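Local coordinates for aspartate-semialdehyde dehydrogenase (Vibrio cholerae, PDB 2QZ9), which catalyses the NADPH-dependent reductive dephosphorylation of L-aspartyl-4-phosphate to L-aspartate semialdehyde, an early step towards lysine, methionine and threonine, at the interface of chains A and B. Residues are numbered along the deposited sequence; one frame, centred on the assembly and turned at random. Chains: chain A/B, Aspartate-semialdehyde dehydrogenase.

The interface of chains A and B. Residues chain A 191, 196-199; chain B 281-283, 285.
A:Asn196 and A:Cys197, both extended, face the start of helix 282-286 of the partner chain, with B:Thr281 still extended and B:Gln282 and B:Val283 already helical, in the two-fold homodimer interface of the semialdehyde dehydrogenase dimerisation domain. B:Thr281 holds the N-cap position, and its N-H is tied to carboxylate OD1 of B:Asp285 at 3.0 Å in a capping-box-like link. A chi1 of 63° tucks its hydroxyl OG1 between the two backbone branches, aimed at two amides of chain A. It gives its hydrogen to OE1 of A:Gln191 at 2.7 Å, which an extended chain delivers and which is approached at 154°, and accepts one from ND2 of A:Asn196 at 3.1 Å, lying in that amide's plane on a nearly straight bond. Asparagine suits its place by offering N-H and carbonyl at once: its OD1 accepts the N-H of B:Val283 at 2.9 Å, from above the carbonyl plane, capping the first turn in place of the threonine hydroxyl. Over that same face B:Val283 lays its branched CB, 3.6 Å from CG of A:Asn196, with CG2 beside the asparagine CB. Methyl CG2 of B:Thr281 packs on the amide carbon CD of A:Gln191 at 3.6 Å, with CD of A:Pro199 farther off at its rim. A water joins the backbone O of A:Cys197 (2.9 Å) to B:Gln282, whose bent chain puts OE1 on the same water that its own N-H meets.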
ATOM      1  N   GLN A 191      15.667  -4.390  -3.748  1.00 50.52           N
ATOM      2  CA  GLN A 191      15.173  -5.592  -3.072  1.00 49.04           C
ATOM      3  C   GLN A 191      14.296  -6.378  -4.034  1.00 48.10           C
ATOM      4  O   GLN A 191      13.988  -5.898  -5.127  1.00 47.81           O
ATOM      5  CB  GLN A 191      14.417  -5.245  -1.773  1.00 48.87           C
ATOM      6  CG  GLN A 191      15.189  -4.313  -0.837  1.00 47.57           C
ATOM      7  CD  GLN A 191      14.808  -4.450   0.632  1.00 46.89           C
ATOM      8  OE1 GLN A 191      14.147  -5.405   1.037  1.00 47.04           O
ATOM      9  NE2 GLN A 191      15.244  -3.496   1.438  1.00 45.26           N
ATOM     10  N   ASN A 196       6.422  -9.035  -2.811  1.00 35.52           N
ATOM     11  CA  ASN A 196       7.009  -8.075  -1.878  1.00 35.59           C
ATOM     12  C   ASN A 196       6.539  -6.640  -2.161  1.00 35.16           C
ATOM     13  O   ASN A 196       6.019  -6.347  -3.236  1.00 34.97           O
ATOM     14  CB  ASN A 196       8.541  -8.157  -1.920  1.00 35.55           C
ATOM     15  CG  ASN A 196       9.201  -7.744  -0.616  1.00 36.45           C
ATOM     16  OD1 ASN A 196       8.606  -7.822   0.454  1.00 37.33           O
ATOM     17  ND2 ASN A 196      10.458  -7.326  -0.702  1.00 38.19           N
ATOM     18  N   CYS A 197       6.726  -5.758  -1.185  1.00 34.58           N
ATOM     19  CA  CYS A 197       6.417  -4.337  -1.345  1.00 34.26           C
ATOM     20  C   CYS A 197       7.684  -3.603  -0.991  1.00 34.25           C
ATOM     21  O   CYS A 197       8.312  -3.904   0.022  1.00 34.51           O
ATOM     22  CB  CYS A 197       5.244  -3.897  -0.439  1.00 33.43           C
ATOM     23  SG  CYS A 197       3.705  -4.811  -0.748  1.00 32.73           S
ATOM     24  N   ILE A 198       8.075  -2.667  -1.848  1.00 34.75           N
ATOM     25  CA  ILE A 198       9.306  -1.901  -1.658  1.00 34.83           C
ATOM     26  C   ILE A 198       8.910  -0.446  -1.466  1.00 34.88           C
ATOM     27  O   ILE A 198       8.409   0.175  -2.399  1.00 35.07           O
ATOM     28  CB  ILE A 198      10.272  -2.046  -2.881  1.00 35.11           C
ATOM     29  CG1 ILE A 198      10.586  -3.525  -3.143  1.00 35.63           C
ATOM     30  CG2 ILE A 198      11.565  -1.212  -2.684  1.00 35.04           C
ATOM     31  CD1 ILE A 198      11.352  -3.792  -4.435  1.00 35.13           C
ATOM     32  N   PRO A 199       9.106   0.094  -0.249  1.00 35.34           N
ATOM     33  CA  PRO A 199       8.718   1.473   0.043  1.00 36.37           C
ATOM     34  C   PRO A 199       9.740   2.493  -0.495  1.00 37.49           C
ATOM     35  O   PRO A 199      10.149   3.406   0.227  1.00 36.86           O
ATOM     36  CB  PRO A 199       8.675   1.495   1.570  1.00 36.05           C
ATOM     37  CG  PRO A 199       9.712   0.514   1.975  1.00 34.83           C
ATOM     38  CD  PRO A 199       9.689  -0.568   0.933  1.00 35.16           C
TER
ATOM     39  N   THR B 281      11.751  -4.986   4.383  1.00 40.53           N
ATOM     40  CA  THR B 281      10.606  -5.444   3.607  1.00 40.37           C
ATOM     41  C   THR B 281      10.108  -6.797   4.119  1.00 40.79           C
ATOM     42  O   THR B 281      10.782  -7.470   4.907  1.00 40.28           O
ATOM     43  CB  THR B 281      10.907  -5.567   2.113  1.00 40.59           C
ATOM     44  OG1 THR B 281      11.918  -6.562   1.916  1.00 39.68           O
ATOM     45  CG2 THR B 281      11.320  -4.205   1.486  1.00 39.76           C
ATOM     46  N   GLN B 282       8.928  -7.179   3.644  1.00 41.20           N
ATOM     47  CA  GLN B 282       8.257  -8.399   4.066  1.00 41.99           C
ATOM     48  C   GLN B 282       9.076  -9.661   3.730  1.00 43.14           C
ATOM     49  O   GLN B 282       9.451 -10.410   4.634  1.00 43.53           O
ATOM     50  CB  GLN B 282       6.846  -8.453   3.463  1.00 41.19           C
ATOM     51  CG  GLN B 282       5.874  -7.454   4.097  1.00 38.83           C
ATOM     52  CD  GLN B 282       4.840  -6.943   3.116  1.00 37.17           C
ATOM     53  OE1 GLN B 282       5.173  -6.227   2.161  1.00 37.07           O
ATOM     54  NE2 GLN B 282       3.574  -7.300   3.342  1.00 33.07           N
ATOM     55  N   VAL B 283       9.365  -9.863   2.441  1.00 44.26           N
ATOM     56  CA  VAL B 283      10.116 -11.034   1.961  1.00 45.28           C
ATOM     57  C   VAL B 283      11.544 -11.103   2.512  1.00 46.00           C
ATOM     58  O   VAL B 283      12.041 -12.189   2.851  1.00 46.71           O
ATOM     59  CB  VAL B 283      10.157 -11.088   0.408  1.00 45.17           C
ATOM     60  CG1 VAL B 283      11.162 -12.132  -0.094  1.00 46.01           C
ATOM     61  CG2 VAL B 283       8.798 -11.396  -0.145  1.00 44.70           C
ATOM     62  N   ASP B 285      13.162  -9.199   5.184  1.00 45.34           N
ATOM     63  CA  ASP B 285      13.491  -8.953   6.595  1.00 45.28           C
ATOM     64  C   ASP B 285      12.474  -9.431   7.649  1.00 45.06           C
ATOM     65  O   ASP B 285      12.860  -9.669   8.794  1.00 44.98           O
ATOM     66  CB  ASP B 285      13.768  -7.466   6.843  1.00 45.29           C
ATOM     67  CG  ASP B 285      14.792  -6.886   5.890  1.00 45.62           C
ATOM     68  OD1 ASP B 285      14.389  -6.461   4.785  1.00 46.47           O
ATOM     69  OD2 ASP B 285      15.986  -6.837   6.252  1.00 45.75           O
TER
HETATM   70  O   HOH W   1       7.358  -4.909   2.552  1.00 31.72           O